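Local coordinates for protein particle-associated glycoside hydrolase (Acinetobacter phage Fri1, PDB 6C72) that probably degrades the capsular polysaccharide of Acinetobacter baumannii as a trimeric tailspike depolymerase during entry of the phage into its host, at residues F34-A39 and T54-A59; T488-F493 and I578-V583. All coordinates share one frame; numbering follows the deposited sequence.

Contact 1: residues F34-A39 and T54-A59; sequences FHNQKA and TYLWDA
The indole of Trp57 meets the turn 34-37 with its edge: with CG anti to the backbone N (chi1 175°), the ring brings CD1 to 3.2 Å from Phe34 O, which sits near the ring plane, while one indole face carries the backbone N of Ala59 toward its rim. Trp57 CB packs 4.2 Å from Gln37 CB; beyond the two segments the ring meets that of Trp81. The Tyr55 ring has Ala39 O at its edge, in its plane. The imidazole of His35 is covered on one face by Asn36 CG, centred over the ring, and has Asp58 OD1 near its plane at the edge; its ND1 is 4.4 Å from that oxygen, a spacing at which the carboxylate might favour a protonated ring. Gln37 CB lies against a face of the Phe34 ring, toward the rim.

Four backbone hydrogen bonds join the segments. Asn36 N donates to Trp57 O (2.9 Å) at the turn, and Trp57 N donates to Gln37 O (3.2 Å). Further on, Ala39 and Tyr55 form a hydrogen-bonded antiparallel pair, the Tyr55 N to Ala39 O bond measuring 2.8 Å. On the face of Lys38 and Leu56, the Leu56 and Asn36 side chains cross, Leu56 CB lying 3.8 Å from Asn36 OD1. Strand 80-83 continues the sheet beyond 54-58, and a second subunit packs on Phe34, Asn36 and Lys38. A type II beta turn from Phe34 to Gln37 thus leads into an antiparallel strand pair within the small N-terminal mixed sheet.

Contact 2: residues T488-F493 and I578-V583; sequences TEIRNF and IVKVDV
Antiparallel strand pairing joins 488-493 to 578-583 inside the six-stranded sheet of the C-terminal domain, their axes 4.8 Å apart at 164°. Two hydrogen-bonded pairs, Glu489 with Val581 and Arg491 with Val579, supply four backbone bonds; that from Val581 N to Glu489 O is nearly straight, at 173°.

On the face of Thr488, Ile490 and Lys580, a polar cluster adjoins an apolar one. Lys580 crosses Thr488, its chain extended until chi4 (-73°) turns NZ toward Asp582, where a 2.7 Å salt bridge uses the syn lone pair of OD1. Thr488 OG1 lies 3.1 Å from Asp582 OD1 and equally far from Val581 O, either of which could take its proton. Alongside, Ile490 CD1 touches Ile578 CG2 at 3.5 Å. Phe486 of a third subunit forms a cation-pi contact with Lys580, and its Asp483 O accepts Asn492 ND2.

On the face of Val579 and Val581, Phe493 CD2 meets Val579 CG2 at 3.4 Å. Glu489 OE2 forms a salt bridge with Lys592, and OE1 accepts a hydrogen bond from Trp595 NE1. Phe493 and Val581 also pack on Val502, Leu503 and Trp595 of a second sheet, consistent with a beta-sandwich domain whose other face lies at the trimer interface.

From the N terminus, the chain first closes contact 1, where strand 54-58 returns beside 38-41 after a 12-residue connection, a local pairing within the N-terminal sheet. It then winds through the long run of parallel strands of a beta-helix-like body before entering the C-terminal domain. There strand 485-494 waits for a far later partner: contact 2 closes a loop with 84 residues between its segments, including the strands between 500 and 569, when 576-585 inserts between 485-494 and 509-517. The two loops follow in series and neither nest nor cross. The centres of the two contacts are about 102 Å apart; each joins two strands of one sheet, at opposite ends of the elongated chain.

Contact 1: residues F34-A39 and T54-A59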
ATOM      1  N   PHE A  34      37.272 -44.463  19.680  1.00 94.47           N
ATOM      2  CA  PHE A  34      37.987 -43.943  18.526  1.00 95.12           C
ATOM      3  C   PHE A  34      37.564 -42.505  18.242  1.00 93.39           C
ATOM      4  O   PHE A  34      36.594 -41.990  18.807  1.00 91.95           O
ATOM      5  CB  PHE A  34      37.741 -44.822  17.294  1.00 96.66           C
ATOM      6  CG  PHE A  34      36.285 -45.083  17.020  1.00 96.43           C
ATOM      7  CD1 PHE A  34      35.629 -46.148  17.619  1.00 96.59           C
ATOM      8  CD2 PHE A  34      35.572 -44.257  16.164  1.00 95.93           C
ATOM      9  CE1 PHE A  34      34.292 -46.386  17.363  1.00 96.32           C
ATOM     10  CE2 PHE A  34      34.239 -44.489  15.906  1.00 95.95           C
ATOM     11  CZ  PHE A  34      33.598 -45.554  16.505  1.00 96.13           C
ATOM     12  N   HIS A  35      38.306 -41.868  17.336  1.00104.27           N
ATOM     13  CA  HIS A  35      38.043 -40.479  16.980  1.00101.90           C
ATOM     14  C   HIS A  35      36.655 -40.341  16.365  1.00101.17           C
ATOM     15  O   HIS A  35      36.297 -41.069  15.435  1.00102.95           O
ATOM     16  CB  HIS A  35      39.116 -39.970  16.009  1.00101.73           C
ATOM     17  CG  HIS A  35      38.972 -38.522  15.631  1.00 98.12           C
ATOM     18  ND1 HIS A  35      38.927 -37.505  16.563  1.00 95.21           N
ATOM     19  CD2 HIS A  35      38.884 -37.923  14.419  1.00 96.44           C
ATOM     20  CE1 HIS A  35      38.808 -36.344  15.941  1.00 91.00           C
ATOM     21  NE2 HIS A  35      38.779 -36.570  14.639  1.00 91.56           N
ATOM     22  N   ASN A  36      35.872 -39.411  16.909  1.00 96.55           N
ATOM     23  CA  ASN A  36      34.535 -39.097  16.411  1.00 95.20           C
ATOM     24  C   ASN A  36      33.612 -40.312  16.497  1.00 97.95           C
ATOM     25  O   ASN A  36      32.875 -40.632  15.562  1.00 99.08           O
ATOM     26  CB  ASN A  36      34.599 -38.549  14.982  1.00 93.75           C
ATOM     27  CG  ASN A  36      35.151 -37.133  14.922  1.00 88.84           C
ATOM     28  OD1 ASN A  36      34.881 -36.310  15.798  1.00 85.70           O
ATOM     29  ND2 ASN A  36      35.935 -36.844  13.886  1.00 88.01           N
ATOM     30  N   GLN A  37      33.659 -40.995  17.637  1.00 78.42           N
ATOM     31  CA  GLN A  37      32.683 -42.030  17.937  1.00 79.73           C
ATOM     32  C   GLN A  37      31.348 -41.406  18.323  1.00 78.27           C
ATOM     33  O   GLN A  37      31.295 -40.362  18.978  1.00 75.99           O
ATOM     34  CB  GLN A  37      33.163 -42.938  19.067  1.00 80.20           C
ATOM     35  CG  GLN A  37      32.209 -44.092  19.346  1.00 80.74           C
ATOM     36  CD  GLN A  37      32.625 -44.941  20.522  1.00 80.55           C
ATOM     37  OE1 GLN A  37      33.443 -44.531  21.343  1.00 80.06           O
ATOM     38  NE2 GLN A  37      32.047 -46.128  20.623  1.00 80.70           N
ATOM     39  N   LYS A  38      30.267 -42.074  17.929  1.00 94.69           N
ATOM     40  CA  LYS A  38      28.914 -41.597  18.173  1.00 93.67           C
ATOM     41  C   LYS A  38      28.458 -41.955  19.584  1.00 93.10           C
ATOM     42  O   LYS A  38      28.620 -43.096  20.029  1.00 93.73           O
ATOM     43  CB  LYS A  38      27.961 -42.229  17.159  1.00 95.23           C
ATOM     44  CG  LYS A  38      26.520 -41.735  17.175  1.00 90.76           C
ATOM     45  CD  LYS A  38      25.786 -42.279  15.951  1.00 89.13           C
ATOM     46  CE  LYS A  38      24.276 -42.131  16.068  1.00 83.62           C
ATOM     47  NZ  LYS A  38      23.569 -42.737  14.895  1.00 83.63           N
ATOM     48  N   ALA A  39      27.899 -40.976  20.292  1.00 57.33           N
ATOM     49  CA  ALA A  39      27.243 -41.199  21.575  1.00 57.03           C
ATOM     50  C   ALA A  39      25.905 -40.478  21.585  1.00 55.64           C
ATOM     51  O   ALA A  39      25.778 -39.378  21.036  1.00 52.83           O
ATOM     52  CB  ALA A  39      28.082 -40.721  22.753  1.00 56.35           C
ATOM     53  N   THR A  54      23.200 -35.826  20.599  1.00 57.51           N
ATOM     54  CA  THR A  54      24.208 -36.634  19.931  1.00 59.97           C
ATOM     55  C   THR A  54      25.562 -35.953  20.058  1.00 61.57           C
ATOM     56  O   THR A  54      25.676 -34.738  19.872  1.00 61.90           O
ATOM     57  CB  THR A  54      23.852 -36.847  18.460  1.00 61.79           C
ATOM     58  OG1 THR A  54      22.626 -37.579  18.384  1.00 60.52           O
ATOM     59  CG2 THR A  54      24.934 -37.628  17.743  1.00 64.89           C
ATOM     60  N   TYR A  55      26.588 -36.747  20.348  1.00 47.43           N
ATOM     61  CA  TYR A  55      27.920 -36.236  20.621  1.00 49.13           C
ATOM     62  C   TYR A  55      28.956 -36.979  19.791  1.00 52.65           C
ATOM     63  O   TYR A  55      28.742 -38.119  19.367  1.00 52.92           O
ATOM     64  CB  TYR A  55      28.258 -36.359  22.110  1.00 46.82           C
ATOM     65  CG  TYR A  55      27.288 -35.634  23.017  1.00 43.58           C
ATOM     66  CD1 TYR A  55      26.076 -36.214  23.384  1.00 41.79           C
ATOM     67  CD2 TYR A  55      27.590 -34.370  23.519  1.00 42.68           C
ATOM     68  CE1 TYR A  55      25.185 -35.551  24.212  1.00 39.61           C
ATOM     69  CE2 TYR A  55      26.712 -33.704  24.359  1.00 40.42           C
ATOM     70  CZ  TYR A  55      25.511 -34.302  24.696  1.00 39.06           C
ATOM     71  OH  TYR A  55      24.640 -33.646  25.523  1.00 37.49           O
ATOM     72  N   LEU A  56      30.083 -36.309  19.557  1.00 48.67           N
ATOM     73  CA  LEU A  56      31.234 -36.896  18.883  1.00 51.41           C
ATOM     74  C   LEU A  56      32.441 -36.849  19.814  1.00 51.01           C
ATOM     75  O   LEU A  56      32.723 -35.821  20.440  1.00 49.44           O
ATOM     76  CB  LEU A  56      31.553 -36.164  17.574  1.00 54.32           C
ATOM     77  CG  LEU A  56      30.543 -36.276  16.429  1.00 54.92           C
ATOM     78  CD1 LEU A  56      31.082 -35.611  15.163  1.00 58.61           C
ATOM     79  CD2 LEU A  56      30.187 -37.727  16.168  1.00 54.26           C
ATOM     80  N   TRP A  57      33.163 -37.959  19.890  1.00 47.92           N
ATOM     81  CA  TRP A  57      34.267 -38.083  20.832  1.00 46.84           C
ATOM     82  C   TRP A  57      35.511 -37.382  20.298  1.00 48.28           C
ATOM     83  O   TRP A  57      35.912 -37.601  19.153  1.00 51.14           O
ATOM     84  CB  TRP A  57      34.553 -39.562  21.098  1.00 47.13           C
ATOM     85  CG  TRP A  57      35.746 -39.825  21.955  1.00 46.82           C
ATOM     86  CD1 TRP A  57      36.911 -40.423  21.569  1.00 49.68           C
ATOM     87  CD2 TRP A  57      35.898 -39.505  23.343  1.00 45.09           C
ATOM     88  NE1 TRP A  57      37.776 -40.495  22.633  1.00 49.68           N
ATOM     89  CE2 TRP A  57      37.182 -39.935  23.734  1.00 46.94           C
ATOM     90  CE3 TRP A  57      35.074 -38.895  24.292  1.00 42.61           C
ATOM     91  CZ2 TRP A  57      37.663 -39.777  25.038  1.00 46.37           C
ATOM     92  CZ3 TRP A  57      35.548 -38.738  25.582  1.00 42.20           C
ATOM     93  CH2 TRP A  57      36.833 -39.177  25.946  1.00 44.05           C
ATOM     94  N   ASP A  58      36.106 -36.523  21.121  1.00 55.72           N
ATOM     95  CA  ASP A  58      37.393 -35.902  20.824  1.00 56.44           C
ATOM     96  C   ASP A  58      38.337 -36.297  21.952  1.00 54.25           C
ATOM     97  O   ASP A  58      38.191 -35.823  23.084  1.00 51.39           O
ATOM     98  CB  ASP A  58      37.273 -34.380  20.690  1.00 55.70           C
ATOM     99  CG  ASP A  58      38.534 -33.732  20.103  1.00 56.62           C
ATOM    100  OD1 ASP A  58      39.480 -34.458  19.722  1.00 58.09           O
ATOM    101  OD2 ASP A  58      38.576 -32.484  20.009  1.00 55.58           O
ATOM    102  N   ALA A  59      39.294 -37.175  21.640  1.00 54.09           N
ATOM    103  CA  ALA A  59      40.181 -37.707  22.671  1.00 52.98           C
ATOM    104  C   ALA A  59      41.128 -36.650  23.231  1.00 51.98           C
ATOM    105  O   ALA A  59      41.505 -36.719  24.408  1.00 50.81           O
ATOM    106  CB  ALA A  59      40.979 -38.884  22.108  1.00 55.31           C
TER

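Contact 2: residues T488-F493 and I578-V583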
ATOM      1  N   THR A 488     -12.621  40.751 -17.266  1.00 34.86           N
ATOM      2  CA  THR A 488     -12.661  41.879 -16.357  1.00 34.30           C
ATOM      3  C   THR A 488     -11.482  41.794 -15.390  1.00 34.60           C
ATOM      4  O   THR A 488     -11.160  40.714 -14.886  1.00 35.19           O
ATOM      5  CB  THR A 488     -14.028  41.923 -15.639  1.00 34.18           C
ATOM      6  OG1 THR A 488     -14.044  42.973 -14.670  1.00 34.11           O
ATOM      7  CG2 THR A 488     -14.326  40.621 -14.944  1.00 34.72           C
ATOM      8  N   GLU A 489     -10.796  42.922 -15.205  1.00 32.01           N
ATOM      9  CA  GLU A 489      -9.733  43.083 -14.220  1.00 32.28           C
ATOM     10  C   GLU A 489      -9.989  44.352 -13.413  1.00 32.06           C
ATOM     11  O   GLU A 489     -10.757  45.229 -13.821  1.00 31.66           O
ATOM     12  CB  GLU A 489      -8.338  43.148 -14.867  1.00 32.28           C
ATOM     13  CG  GLU A 489      -7.832  41.834 -15.431  1.00 32.93           C
ATOM     14  CD  GLU A 489      -6.478  41.970 -16.108  1.00 33.03           C
ATOM     15  OE1 GLU A 489      -6.242  42.993 -16.787  1.00 32.51           O
ATOM     16  OE2 GLU A 489      -5.644  41.048 -15.967  1.00 33.61           O
ATOM     17  N   ILE A 490      -9.294  44.471 -12.282  1.00 27.96           N
ATOM     18  CA  ILE A 490      -9.571  45.544 -11.334  1.00 28.08           C
ATOM     19  C   ILE A 490      -8.280  45.935 -10.623  1.00 28.11           C
ATOM     20  O   ILE A 490      -7.460  45.079 -10.257  1.00 28.38           O
ATOM     21  CB  ILE A 490     -10.683  45.109 -10.355  1.00 28.71           C
ATOM     22  CG1 ILE A 490     -11.284  46.310  -9.622  1.00 28.95           C
ATOM     23  CG2 ILE A 490     -10.183  44.024  -9.394  1.00 29.30           C
ATOM     24  CD1 ILE A 490     -12.561  45.959  -8.825  1.00 29.51           C
ATOM     25  N   ARG A 491      -8.096  47.239 -10.433  1.00 26.77           N
ATOM     26  CA  ARG A 491      -6.873  47.762  -9.835  1.00 26.66           C
ATOM     27  C   ARG A 491      -7.236  48.860  -8.852  1.00 26.88           C
ATOM     28  O   ARG A 491      -8.278  49.507  -8.981  1.00 27.03           O
ATOM     29  CB  ARG A 491      -5.907  48.319 -10.894  1.00 25.97           C
ATOM     30  CG  ARG A 491      -5.362  47.282 -11.841  1.00 25.87           C
ATOM     31  CD  ARG A 491      -4.452  46.321 -11.093  1.00 26.30           C
ATOM     32  NE  ARG A 491      -3.863  45.293 -11.950  1.00 26.42           N
ATOM     33  CZ  ARG A 491      -4.467  44.139 -12.245  1.00 26.88           C
ATOM     34  NH1 ARG A 491      -5.673  43.878 -11.751  1.00 27.15           N
ATOM     35  NH2 ARG A 491      -3.862  43.244 -13.025  1.00 27.13           N
ATOM     36  N   ASN A 492      -6.359  49.061  -7.876  1.00 32.21           N
ATOM     37  CA  ASN A 492      -6.448  50.154  -6.921  1.00 32.37           C
ATOM     38  C   ASN A 492      -5.552  51.281  -7.413  1.00 31.82           C
ATOM     39  O   ASN A 492      -4.409  51.035  -7.816  1.00 31.39           O
ATOM     40  CB  ASN A 492      -6.022  49.663  -5.534  1.00 32.72           C
ATOM     41  CG  ASN A 492      -6.020  50.761  -4.472  1.00 32.86           C
ATOM     42  OD1 ASN A 492      -5.403  51.817  -4.650  1.00 32.54           O
ATOM     43  ND2 ASN A 492      -6.677  50.503  -3.348  1.00 33.34           N
ATOM     44  N   PHE A 493      -6.066  52.511  -7.395  1.00 30.20           N
ATOM     45  CA  PHE A 493      -5.288  53.666  -7.833  1.00 29.75           C
ATOM     46  C   PHE A 493      -5.304  54.741  -6.766  1.00 30.06           C
ATOM     47  O   PHE A 493      -6.369  55.131  -6.278  1.00 30.60           O
ATOM     48  CB  PHE A 493      -5.797  54.249  -9.147  1.00 29.49           C
ATOM     49  CG  PHE A 493      -5.381  53.459 -10.325  1.00 28.89           C
ATOM     50  CD1 PHE A 493      -4.110  53.587 -10.837  1.00 28.27           C
ATOM     51  CD2 PHE A 493      -6.249  52.546 -10.894  1.00 28.99           C
ATOM     52  CE1 PHE A 493      -3.713  52.819 -11.908  1.00 27.82           C
ATOM     53  CE2 PHE A 493      -5.865  51.782 -11.965  1.00 28.49           C
ATOM     54  CZ  PHE A 493      -4.609  51.905 -12.476  1.00 27.95           C
ATOM     55  N   ILE A 578     -11.102  52.839  -7.047  1.00 28.39           N
ATOM     56  CA  ILE A 578     -11.066  51.504  -7.627  1.00 27.99           C
ATOM     57  C   ILE A 578     -11.438  51.623  -9.099  1.00 27.35           C
ATOM     58  O   ILE A 578     -12.407  52.314  -9.450  1.00 27.51           O
ATOM     59  CB  ILE A 578     -12.023  50.549  -6.902  1.00 28.64           C
ATOM     60  CG1 ILE A 578     -11.766  50.523  -5.378  1.00 29.23           C
ATOM     61  CG2 ILE A 578     -11.940  49.170  -7.533  1.00 28.27           C
ATOM     62  CD1 ILE A 578     -10.397  49.963  -4.923  1.00 28.92           C
ATOM     63  N   VAL A 579     -10.685  50.953  -9.966  1.00 25.48           N
ATOM     64  CA  VAL A 579     -10.911  51.013 -11.407  1.00 24.90           C
ATOM     65  C   VAL A 579     -11.122  49.591 -11.923  1.00 25.13           C
ATOM     66  O   VAL A 579     -10.231  48.735 -11.809  1.00 25.27           O
ATOM     67  CB  VAL A 579      -9.744  51.703 -12.131  1.00 24.42           C
ATOM     68  CG1 VAL A 579      -9.982  51.742 -13.622  1.00 23.93           C
ATOM     69  CG2 VAL A 579      -9.538  53.106 -11.574  1.00 24.56           C
ATOM     70  N   LYS A 580     -12.306  49.329 -12.458  1.00 30.35           N
ATOM     71  CA  LYS A 580     -12.645  48.027 -13.016  1.00 30.82           C
ATOM     72  C   LYS A 580     -12.847  48.170 -14.520  1.00 30.65           C
ATOM     73  O   LYS A 580     -13.487  49.128 -14.972  1.00 30.53           O
ATOM     74  CB  LYS A 580     -13.893  47.460 -12.343  1.00 31.62           C
ATOM     75  CG  LYS A 580     -14.368  46.110 -12.877  1.00 32.11           C
ATOM     76  CD  LYS A 580     -15.528  45.604 -12.021  1.00 32.62           C
ATOM     77  CE  LYS A 580     -16.001  44.215 -12.426  1.00 32.92           C
ATOM     78  NZ  LYS A 580     -16.755  44.205 -13.726  1.00 33.20           N
ATOM     79  N   VAL A 581     -12.277  47.243 -15.291  1.00 32.67           N
ATOM     80  CA  VAL A 581     -12.391  47.244 -16.744  1.00 32.76           C
ATOM     81  C   VAL A 581     -13.097  45.973 -17.202  1.00 33.85           C
ATOM     82  O   VAL A 581     -12.717  44.866 -16.806  1.00 34.28           O
ATOM     83  CB  VAL A 581     -11.019  47.353 -17.425  1.00 32.26           C
ATOM     84  CG1 VAL A 581     -11.231  47.686 -18.889  1.00 32.12           C
ATOM     85  CG2 VAL A 581     -10.187  48.416 -16.760  1.00 31.45           C
ATOM     86  N   ASP A 582     -14.097  46.138 -18.067  1.00 36.30           N
ATOM     87  CA  ASP A 582     -14.761  45.041 -18.764  1.00 37.07           C
ATOM     88  C   ASP A 582     -14.394  45.138 -20.240  1.00 37.34           C
ATOM     89  O   ASP A 582     -14.624  46.175 -20.870  1.00 36.55           O
ATOM     90  CB  ASP A 582     -16.283  45.110 -18.602  1.00 37.09           C
ATOM     91  CG  ASP A 582     -16.730  45.183 -17.144  1.00 37.08           C
ATOM     92  OD1 ASP A 582     -16.006  44.695 -16.250  1.00 37.09           O
ATOM     93  OD2 ASP A 582     -17.836  45.706 -16.894  1.00 37.11           O
ATOM     94  N   VAL A 583     -13.821  44.074 -20.792  1.00 25.46           N
ATOM     95  CA  VAL A 583     -13.385  44.057 -22.184  1.00 26.11           C
ATOM     96  C   VAL A 583     -14.214  43.025 -22.940  1.00 26.59           C
ATOM     97  O   VAL A 583     -14.286  41.856 -22.538  1.00 27.29           O
ATOM     98  CB  VAL A 583     -11.881  43.745 -22.321  1.00 26.47           C
ATOM     99  CG1 VAL A 583     -11.456  43.782 -23.783  1.00 26.69           C
ATOM    100  CG2 VAL A 583     -11.042  44.706 -21.488  1.00 24.76           C
TER